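Side-chain contacts in dual function macrocyclase-peptidase POPB (Galerina marginata, PDB 5N4B), which cleaves peptide bonds on the C-terminal side of proline and joins peptide ends into macrocycles in the biosynthesis of amanitin toxins: residues 419-422 and 428-431; 119-124 and 444-449; 374-377 and 382-385. The protein carries 1 engineered substitution. All coordinates share one frame; numbering follows the deposited sequence.

Contact 1: 419-422 and 428-431; sequences LTLS and GTIA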
ATOM      1  N   LEU A 419      -1.822 -11.848 -16.450  1.00 11.48           N
ATOM      2  CA  LEU A 419      -2.464 -11.745 -15.143  1.00 10.20           C
ATOM      3  C   LEU A 419      -1.472 -12.173 -14.081  1.00 10.60           C
ATOM      4  O   LEU A 419      -0.795 -13.209 -14.232  1.00 12.73           O
ATOM      5  CB  LEU A 419      -3.705 -12.617 -15.028  1.00 12.99           C
ATOM      6  CG  LEU A 419      -4.760 -12.453 -16.091  1.00 11.65           C
ATOM      7  CD1 LEU A 419      -5.837 -13.559 -15.916  1.00 14.77           C
ATOM      8  CD2 LEU A 419      -5.359 -11.106 -16.058  1.00 12.89           C
ATOM      9  N   THR A 420      -1.385 -11.395 -13.012  1.00 10.39           N
ATOM     10  CA  THR A 420      -0.628 -11.804 -11.832  1.00  9.99           C
ATOM     11  C   THR A 420      -1.626 -12.192 -10.745  1.00 11.03           C
ATOM     12  O   THR A 420      -2.541 -11.422 -10.418  1.00 12.37           O
ATOM     13  CB  THR A 420       0.363 -10.757 -11.370  1.00 14.92           C
ATOM     14  OG1 THR A 420      -0.293  -9.552 -11.074  1.00 17.90           O
ATOM     15  CG2 THR A 420       1.335 -10.446 -12.493  1.00 16.07           C
ATOM     16  N   LEU A 421      -1.479 -13.406 -10.233  1.00  9.18           N
ATOM     17  CA  LEU A 421      -2.454 -14.079  -9.374  1.00 10.24           C
ATOM     18  C   LEU A 421      -1.753 -14.485  -8.086  1.00  9.25           C
ATOM     19  O   LEU A 421      -0.698 -15.138  -8.127  1.00 10.61           O
ATOM     20  CB  LEU A 421      -3.014 -15.340 -10.075  1.00 10.80           C
ATOM     21  CG  LEU A 421      -3.570 -15.078 -11.474  1.00 11.08           C
ATOM     22  CD1 LEU A 421      -3.913 -16.406 -12.090  1.00 15.51           C
ATOM     23  CD2 LEU A 421      -4.767 -14.149 -11.444  1.00 10.83           C
ATOM     24  N   SER A 422      -2.335 -14.138  -6.953  1.00  9.68           N
ATOM     25  CA  SER A 422      -1.799 -14.609  -5.674  1.00  9.05           C
ATOM     26  C   SER A 422      -2.910 -14.658  -4.644  1.00  9.59           C
ATOM     27  O   SER A 422      -3.989 -14.117  -4.845  1.00  9.87           O
ATOM     28  CB  SER A 422      -0.645 -13.758  -5.172  1.00 10.08           C
ATOM     29  OG  SER A 422      -1.099 -12.504  -4.682  1.00 13.09           O
ATOM     30  N   GLY A 428       2.319 -16.958  -6.289  1.00 11.15           N
ATOM     31  CA  GLY A 428       2.448 -16.008  -7.371  1.00 11.19           C
ATOM     32  C   GLY A 428       2.492 -16.705  -8.690  1.00 11.07           C
ATOM     33  O   GLY A 428       3.508 -17.279  -9.086  1.00 12.78           O
ATOM     34  N   THR A 429       1.384 -16.662  -9.402  1.00 10.23           N
ATOM     35  CA  THR A 429       1.252 -17.270 -10.704  1.00 11.09           C
ATOM     36  C   THR A 429       1.136 -16.159 -11.737  1.00 11.45           C
ATOM     37  O   THR A 429       0.414 -15.165 -11.535  1.00 11.79           O
ATOM     38  CB  THR A 429       0.025 -18.139 -10.734  1.00 12.81           C
ATOM     39  OG1 THR A 429       0.253 -19.221  -9.813  1.00 16.11           O
ATOM     40  CG2 THR A 429      -0.250 -18.704 -12.139  1.00 14.90           C
ATOM     41  N   ILE A 430       1.840 -16.305 -12.857  1.00 11.80           N
ATOM     42  CA  ILE A 430       1.744 -15.366 -13.969  1.00 10.16           C
ATOM     43  C   ILE A 430       1.109 -16.126 -15.115  1.00 11.29           C
ATOM     44  O   ILE A 430       1.675 -17.113 -15.597  1.00 12.35           O
ATOM     45  CB  ILE A 430       3.118 -14.800 -14.371  1.00 12.18           C
ATOM     46  CG1 ILE A 430       3.806 -14.098 -13.178  1.00 13.05           C
ATOM     47  CG2 ILE A 430       2.957 -13.877 -15.565  1.00 12.07           C
ATOM     48  CD1 ILE A 430       5.251 -13.987 -13.243  1.00 17.74           C
ATOM     49  N   ALA A 431      -0.091 -15.694 -15.522  1.00 11.31           N
ATOM     50  CA  ALA A 431      -0.810 -16.284 -16.640  1.00 11.49           C
ATOM     51  C   ALA A 431      -0.715 -15.367 -17.839  1.00 12.67           C
ATOM     52  O   ALA A 431      -0.545 -14.156 -17.710  1.00 13.50           O
ATOM     53  CB  ALA A 431      -2.273 -16.500 -16.288  1.00 12.33           C
TER
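Leu-421 O is held by two donors of the facing strand: Thr-429 N gives it a nearly straight hydrogen bond (2.9 Å, 171° at the hydrogen), and the CA-H of Gly-428 adds a weaker contact, with CA 3.4 Å from the oxygen. The return bond runs from Leu-421 N to Thr-429 O, and Leu-419 with Ala-431 forms the next hydrogen-bonded pair. Between them lies the non-hydrogen-bonded pair Thr-420 and Ile-430, whose CA atoms come within 4.8 Å. Side chains alternate accordingly. Leu-419, Leu-421, Thr-429 and Ala-431 share one face, where they meet near their roots: Leu-419 CB is 4.3 Å from Ala-431 CB, and Leu-421 CB 4.2 Å from Thr-429 CB. Leu-421 CB stands 3.7 Å from Thr-429 O, and with CG anti to the carbonyl carbon (chi1 -53°) the branch stays near that oxygen as well. The leucines of this face pack on Ile-385 of the preceding sheet. Thr-420 and Ile-430 occupy the other face against Ala-87, only loosely in touch with each other, CG2 to CG1 being 4.5 Å. Thr-420 OG1 is hydrogen-bonded to a polar side chain of the bound peptide, and Ile-430 packs on an apolar one, so that this face meets substrate. The arrangement is an antiparallel hairpin forming the two middle strands of a four-stranded beta-propeller blade.

Contact 2: 119-124 and 444-449; sequences PDFSKG and SILRTT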
ATOM      1  N   PRO A 119      10.874 -15.614 -23.302  1.00 16.84           N
ATOM      2  CA  PRO A 119      11.656 -16.734 -22.780  1.00 19.03           C
ATOM      3  C   PRO A 119      10.815 -17.921 -22.347  1.00 18.15           C
ATOM      4  O   PRO A 119       9.644 -17.793 -21.976  1.00 17.93           O
ATOM      5  CB  PRO A 119      12.371 -16.110 -21.566  1.00 17.64           C
ATOM      6  CG  PRO A 119      12.452 -14.752 -21.862  1.00 16.19           C
ATOM      7  CD  PRO A 119      11.187 -14.383 -22.584  1.00 16.57           C
ATOM      8  N   ASP A 120      11.455 -19.085 -22.396  1.00 20.80           N
ATOM      9  CA  ASP A 120      11.043 -20.281 -21.672  1.00 21.53           C
ATOM     10  C   ASP A 120      11.663 -20.160 -20.290  1.00 22.90           C
ATOM     11  O   ASP A 120      12.832 -20.493 -20.078  1.00 21.80           O
ATOM     12  CB  ASP A 120      11.512 -21.543 -22.382  1.00 24.26           C
ATOM     13  CG  ASP A 120      11.190 -22.791 -21.607  1.00 32.51           C
ATOM     14  OD1 ASP A 120      10.581 -22.684 -20.515  1.00 26.88           O
ATOM     15  OD2 ASP A 120      11.534 -23.895 -22.114  1.00 33.30           O
ATOM     16  N   PHE A 121      10.881 -19.643 -19.339  1.00 19.80           N
ATOM     17  CA  PHE A 121      11.414 -19.339 -18.022  1.00 19.22           C
ATOM     18  C   PHE A 121      11.780 -20.572 -17.209  1.00 22.69           C
ATOM     19  O   PHE A 121      12.517 -20.433 -16.211  1.00 23.25           O
ATOM     20  CB  PHE A 121      10.487 -18.395 -17.247  1.00 17.96           C
ATOM     21  CG  PHE A 121      10.429 -17.038 -17.810  1.00 15.35           C
ATOM     22  CD1 PHE A 121      11.403 -16.105 -17.529  1.00 15.32           C
ATOM     23  CD2 PHE A 121       9.381 -16.665 -18.630  1.00 16.35           C
ATOM     24  CE1 PHE A 121      11.331 -14.857 -18.029  1.00 14.53           C
ATOM     25  CE2 PHE A 121       9.294 -15.401 -19.182  1.00 16.50           C
ATOM     26  CZ  PHE A 121      10.283 -14.471 -18.876  1.00 15.87           C
ATOM     27  N   SER A 122      11.355 -21.758 -17.645  1.00 21.92           N
ATOM     28  CA  SER A 122      11.807 -22.984 -16.986  1.00 24.24           C
ATOM     29  C   SER A 122      13.307 -23.170 -17.105  1.00 24.46           C
ATOM     30  O   SER A 122      13.879 -23.949 -16.333  1.00 27.87           O
ATOM     31  CB  SER A 122      11.075 -24.230 -17.529  1.00 31.81           C
ATOM     32  OG  SER A 122      11.482 -24.601 -18.848  1.00 27.78           O
ATOM     33  N   LYS A 123      13.956 -22.503 -18.047  1.00 24.51           N
ATOM     34  CA  LYS A 123      15.400 -22.611 -18.186  1.00 24.67           C
ATOM     35  C   LYS A 123      16.158 -21.809 -17.138  1.00 27.50           C
ATOM     36  O   LYS A 123      17.363 -22.014 -16.969  1.00 27.59           O
ATOM     37  CB  LYS A 123      15.834 -22.167 -19.588  1.00 29.53           C
ATOM     38  CG  LYS A 123      15.354 -23.124 -20.683  1.00 30.69           C
ATOM     39  CD  LYS A 123      15.703 -22.583 -22.066  1.00 39.11           C
ATOM     40  CE  LYS A 123      15.366 -23.599 -23.144  1.00 52.18           C
ATOM     41  NZ  LYS A 123      14.573 -22.985 -24.244  1.00 61.88           N
ATOM     42  N   GLY A 124      15.493 -20.918 -16.416  1.00 25.36           N
ATOM     43  CA  GLY A 124      16.177 -20.135 -15.405  1.00 24.05           C
ATOM     44  C   GLY A 124      16.462 -18.712 -15.854  1.00 20.23           C
ATOM     45  O   GLY A 124      16.947 -18.449 -16.964  1.00 20.84           O
ATOM     46  N   SER A 444      -2.652 -19.575 -20.900  1.00 15.76           N
ATOM     47  CA  SER A 444      -1.644 -20.494 -20.396  1.00 15.85           C
ATOM     48  C   SER A 444      -1.014 -19.930 -19.129  1.00 15.60           C
ATOM     49  O   SER A 444      -1.159 -18.757 -18.807  1.00 15.57           O
ATOM     50  CB  SER A 444      -0.538 -20.741 -21.423  1.00 18.69           C
ATOM     51  OG  SER A 444       0.239 -19.599 -21.697  1.00 20.42           O
ATOM     52  N   ILE A 445      -0.263 -20.779 -18.435  1.00 15.56           N
ATOM     53  CA  ILE A 445       0.499 -20.371 -17.271  1.00 14.93           C
ATOM     54  C   ILE A 445       1.932 -20.167 -17.732  1.00 15.81           C
ATOM     55  O   ILE A 445       2.586 -21.087 -18.254  1.00 17.33           O
ATOM     56  CB  ILE A 445       0.402 -21.404 -16.150  1.00 14.83           C
ATOM     57  CG1 ILE A 445      -1.025 -21.614 -15.715  1.00 17.70           C
ATOM     58  CG2 ILE A 445       1.250 -20.918 -15.003  1.00 16.08           C
ATOM     59  CD1 ILE A 445      -1.784 -20.379 -15.350  1.00 20.19           C
ATOM     60  N   LEU A 446       2.431 -18.940 -17.576  1.00 13.31           N
ATOM     61  CA  LEU A 446       3.804 -18.608 -17.926  1.00 13.07           C
ATOM     62  C   LEU A 446       4.778 -19.075 -16.860  1.00 14.80           C
ATOM     63  O   LEU A 446       5.789 -19.689 -17.168  1.00 16.13           O
ATOM     64  CB  LEU A 446       3.935 -17.100 -18.109  1.00 13.73           C
ATOM     65  CG  LEU A 446       5.325 -16.647 -18.551  1.00 14.79           C
ATOM     66  CD1 LEU A 446       5.557 -16.862 -20.088  1.00 18.05           C
ATOM     67  CD2 LEU A 446       5.597 -15.182 -18.193  1.00 17.62           C
ATOM     68  N   ARG A 447       4.506 -18.752 -15.597  1.00 13.80           N
ATOM     69  CA  ARG A 447       5.390 -19.100 -14.499  1.00 13.33           C
ATOM     70  C   ARG A 447       4.557 -19.280 -13.248  1.00 14.07           C
ATOM     71  O   ARG A 447       3.546 -18.600 -13.064  1.00 13.49           O
ATOM     72  CB  ARG A 447       6.396 -17.974 -14.146  1.00 16.04           C
ATOM     73  CG  ARG A 447       7.188 -17.469 -15.299  1.00 15.96           C
ATOM     74  CD  ARG A 447       8.323 -16.532 -14.840  1.00 16.51           C
ATOM     75  NE  ARG A 447       9.373 -17.279 -14.195  1.00 15.04           N
ATOM     76  CZ  ARG A 447      10.578 -16.802 -13.944  1.00 13.72           C
ATOM     77  NH1 ARG A 447      10.885 -15.563 -14.232  1.00 14.82           N
ATOM     78  NH2 ARG A 447      11.504 -17.595 -13.437  1.00 17.58           N
ATOM     79  N   THR A 448       5.010 -20.199 -12.387  1.00 12.47           N
ATOM     80  CA  THR A 448       4.482 -20.388 -11.052  0.52 10.77           C
ATOM     81  C   THR A 448       5.623 -20.235 -10.048  1.00 12.88           C
ATOM     82  O   THR A 448       6.678 -20.835 -10.233  1.00 16.16           O
ATOM     83  CB  THR A 448       3.892 -21.779 -10.976  0.52 14.52           C
ATOM     84  OG1 THR A 448       2.944 -21.956 -12.045  0.52 14.16           O
ATOM     85  CG2 THR A 448       3.259 -21.992  -9.635  0.52 13.50           C
ATOM     86  N   THR A 449       5.407 -19.467  -8.994  1.00 11.15           N
ATOM     87  CA  THR A 449       6.413 -19.266  -7.961  1.00 10.63           C
ATOM     88  C   THR A 449       6.499 -20.525  -7.113  1.00 13.60           C
ATOM     89  O   THR A 449       5.480 -21.024  -6.634  1.00 15.22           O
ATOM     90  CB  THR A 449       6.026 -18.049  -7.115  1.00 10.98           C
ATOM     91  OG1 THR A 449       5.901 -16.893  -7.948  1.00 12.31           O
ATOM     92  CG2 THR A 449       7.096 -17.712  -6.094  1.00 13.12           C
TER
HETATM   93  O   HOH W   1       7.804 -19.837 -19.212  1.00 20.48           O
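The Phe-121 ring and the Arg-447 guanidinium lie almost parallel, their planes 15° apart, although the two side chains cross at about a right angle. Arg-447 CD sits over one ring face, 4.1 Å from the centroid, in a CH-pi contact. The chain bends about its CG-CD bond (chi3 72°), turning the guanidinium so that one of its faces lies over Phe-121 CB, offset toward the rim, with NE 3.4 Å from CB and NH1 3.4 Å from Phe-121 CD1. The opposite face of the phenyl is covered by Pro-119 CB, so the ring is sandwiched between proline and arginine. Leu-446 approaches obliquely, its CD2 3.8 Å from Phe-121 CE2, with chi1 of -177° swinging CG away from the backbone N. Leu-446 and Arg-447 both face Ile-430 in a classic beta bulge. A water at the ring edge ties the backbones together, accepting from Phe-121 N (3.1 Å) and donating to Leu-446 O (2.9 Å). An Asx turn shapes the loop: Asp-120 OD1 takes bonds from Ser-122 N and Ser-122 OG. Outside the segments, Arg-447 forms a salt bridge with Asp-125 and a cation-pi contact with Phe-85. The chemistry implies a mixed contact: both the CD methylene and the flat guanidinium lie against Phe-121, while the charge is probably balanced by Asp-125 and helped by the Phe-85 ring.

Contact 3: 374-377 and 382-385; sequences VAIY and KDEI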
ATOM      1  N   VAL A 374     -10.133  -6.207 -20.636  1.00 10.11           N
ATOM      2  CA  VAL A 374      -9.962  -7.204 -19.578  1.00  8.27           C
ATOM      3  C   VAL A 374     -10.397  -6.521 -18.292  1.00  8.96           C
ATOM      4  O   VAL A 374      -9.966  -5.403 -18.010  1.00  8.85           O
ATOM      5  CB  VAL A 374      -8.520  -7.720 -19.500  1.00  9.90           C
ATOM      6  CG1 VAL A 374      -8.397  -8.869 -18.517  1.00 10.25           C
ATOM      7  CG2 VAL A 374      -7.997  -8.141 -20.889  1.00 11.08           C
ATOM      8  N   ALA A 375     -11.300  -7.173 -17.538  1.00  8.49           N
ATOM      9  CA  ALA A 375     -11.894  -6.593 -16.341  1.00  9.81           C
ATOM     10  C   ALA A 375     -11.674  -7.525 -15.174  1.00  8.72           C
ATOM     11  O   ALA A 375     -11.815  -8.739 -15.302  1.00 10.34           O
ATOM     12  CB  ALA A 375     -13.405  -6.430 -16.525  1.00 12.51           C
ATOM     13  N   ILE A 376     -11.363  -6.945 -14.018  1.00  8.36           N
ATOM     14  CA  ILE A 376     -11.311  -7.682 -12.756  0.67  8.15           C
ATOM     15  C   ILE A 376     -12.440  -7.161 -11.901  1.00  9.33           C
ATOM     16  O   ILE A 376     -12.536  -5.946 -11.649  1.00  9.13           O
ATOM     17  CB  ILE A 376      -9.963  -7.546 -12.052  0.67  8.51           C
ATOM     18  CG1 ILE A 376      -8.909  -8.260 -12.885  0.67 11.93           C
ATOM     19  CG2 ILE A 376     -10.041  -8.158 -10.624  0.67  9.77           C
ATOM     20  CD1 ILE A 376      -7.535  -7.990 -12.400  0.67 12.00           C
ATOM     21  N   TYR A 377     -13.310  -8.081 -11.488  1.00  9.61           N
ATOM     22  CA  TYR A 377     -14.370  -7.837 -10.525  1.00  9.04           C
ATOM     23  C   TYR A 377     -13.982  -8.455  -9.203  1.00  9.24           C
ATOM     24  O   TYR A 377     -13.454  -9.586  -9.145  1.00 12.86           O
ATOM     25  CB  TYR A 377     -15.674  -8.456 -10.983  1.00 10.88           C
ATOM     26  CG  TYR A 377     -16.392  -7.643 -12.002  1.00 11.09           C
ATOM     27  CD1 TYR A 377     -17.213  -6.624 -11.594  1.00  9.88           C
ATOM     28  CD2 TYR A 377     -16.251  -7.886 -13.352  1.00 13.30           C
ATOM     29  CE1 TYR A 377     -17.896  -5.818 -12.517  1.00  9.79           C
ATOM     30  CE2 TYR A 377     -16.950  -7.126 -14.272  1.00 14.60           C
ATOM     31  CZ  TYR A 377     -17.740  -6.090 -13.834  1.00 15.01           C
ATOM     32  OH  TYR A 377     -18.352  -5.347 -14.826  1.00 15.98           O
ATOM     33  N   LYS A 382     -13.019 -11.486  -3.495  1.00 12.40           N
ATOM     34  CA  LYS A 382     -12.237 -12.431  -4.276  1.00 13.13           C
ATOM     35  C   LYS A 382     -12.349 -12.017  -5.750  1.00 11.73           C
ATOM     36  O   LYS A 382     -13.437 -11.715  -6.251  1.00 11.08           O
ATOM     37  CB  LYS A 382     -12.789 -13.841  -4.073  1.00 14.44           C
ATOM     38  CG  LYS A 382     -12.584 -14.343  -2.595  1.00 15.68           C
ATOM     39  CD  LYS A 382     -13.362 -15.579  -2.228  1.00 17.44           C
ATOM     40  CE  LYS A 382     -14.820 -15.271  -1.975  1.00 25.15           C
ATOM     41  NZ  LYS A 382     -15.525 -16.521  -1.758  1.00 27.04           N
ATOM     42  N   ASP A 383     -11.226 -11.973  -6.428  1.00 10.72           N
ATOM     43  CA  ASP A 383     -11.161 -11.417  -7.760  1.00  9.06           C
ATOM     44  C   ASP A 383     -11.534 -12.430  -8.834  1.00  9.11           C
ATOM     45  O   ASP A 383     -11.158 -13.615  -8.772  1.00 12.00           O
ATOM     46  CB  ASP A 383      -9.763 -10.859  -8.023  1.00 10.21           C
ATOM     47  CG  ASP A 383      -9.493  -9.570  -7.272  1.00 11.81           C
ATOM     48  OD1 ASP A 383     -10.449  -8.888  -6.769  1.00 13.81           O
ATOM     49  OD2 ASP A 383      -8.313  -9.118  -7.242  1.00 12.25           O
ATOM     50  N   GLU A 384     -12.228 -11.929  -9.851  1.00 10.16           N
ATOM     51  CA  GLU A 384     -12.688 -12.685 -11.007  1.00 10.27           C
ATOM     52  C   GLU A 384     -12.271 -11.922 -12.255  1.00 10.72           C
ATOM     53  O   GLU A 384     -12.400 -10.694 -12.314  1.00 11.75           O
ATOM     54  CB  GLU A 384     -14.191 -12.844 -10.982  1.00 12.43           C
ATOM     55  CG  GLU A 384     -14.717 -13.407  -9.671  1.00 14.87           C
ATOM     56  CD  GLU A 384     -16.231 -13.584  -9.646  1.00 16.84           C
ATOM     57  OE1 GLU A 384     -16.915 -13.174 -10.623  1.00 19.43           O
ATOM     58  OE2 GLU A 384     -16.752 -14.142  -8.665  1.00 17.50           O
ATOM     59  N   ILE A 385     -11.785 -12.627 -13.268  1.00  9.35           N
ATOM     60  CA  ILE A 385     -11.225 -11.999 -14.461  1.00  9.13           C
ATOM     61  C   ILE A 385     -12.092 -12.326 -15.658  1.00  8.71           C
ATOM     62  O   ILE A 385     -12.388 -13.495 -15.907  1.00 10.34           O
ATOM     63  CB  ILE A 385      -9.772 -12.455 -14.686  1.00 11.72           C
ATOM     64  CG1 ILE A 385      -8.921 -12.267 -13.407  1.00 10.48           C
ATOM     65  CG2 ILE A 385      -9.179 -11.667 -15.850  1.00 11.63           C
ATOM     66  CD1 ILE A 385      -8.596 -13.550 -12.734  1.00 14.18           C
TER
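Two middle strands of a beta-propeller blade, 372-379 and 382-388, form a tight antiparallel hairpin, and this contact covers the part of the pairing near the turn. Tyr-377 and Glu-384 make the hydrogen-bonded pair: Glu-384 N reaches Tyr-377 O at 2.7 Å, nearly along the C=O axis, and Tyr-377 N returns a bond of 2.9 Å to Glu-384 O. Each of these oxygens also receives a CA-H, from Asp-383 and Ile-376 respectively. Ile-376 and Ile-385 form the adjoining non-hydrogen-bonded pair, with CA atoms 4.6 Å apart. Their side chains lie side by side and point the same way; in the Ile-376 conformer described, one of two, Ile-376 CG1 is 4.0 Å from Ile-385 CG1. With CG1 anti to the carbonyl carbon (chi1 -68°), the same conformer sends CG2 anti to the backbone N, where Ile-376 CG2 lies 3.7 Å from Asp-383 CG, a methyl against a carboxylate. Val-374 extends the apolar row, lying alongside Ile-385 with its CG1 3.9 Å from Ile-385 CG2. On the other face Tyr-377 and Glu-384 meet mainly near the backbone. The phenol ring leads away to Leu-362, Ile-354 and Tyr-388, whereas the extended glutamate carries OE2 to a salt bridge with Arg-379 and OE1 to the hydroxyl of Tyr-386. Both carboxylate oxygens of the buried Asp-383 have partners, which probably steadies its charge: OD1 forms a salt bridge with Lys-378 NZ, and OD2 accepts the backbone N-H of Ala-406, on the innermost strand of the next blade.

All three contacts lie in the seven-bladed propeller. Contacts 3 and 1 follow in series along the chain, in the sixth and seventh blades, and both are nested inside the long loop closed by contact 2. Their centres are 13 Å apart, and they meet where Leu-419 CD1 touches Ile-385 CG2 at 3.8 Å. Contact 2, its centre 11 Å from that of contact 1, uses the outermost strand of the same seventh blade and joins it to a loop of the first. Contacts 2 and 3 do not touch, with nearest atoms about 10 Å apart. The set runs from sixth blade to first; the first and seventh blades are separate sheets, so contact 2 adds side-chain packing and one water between them.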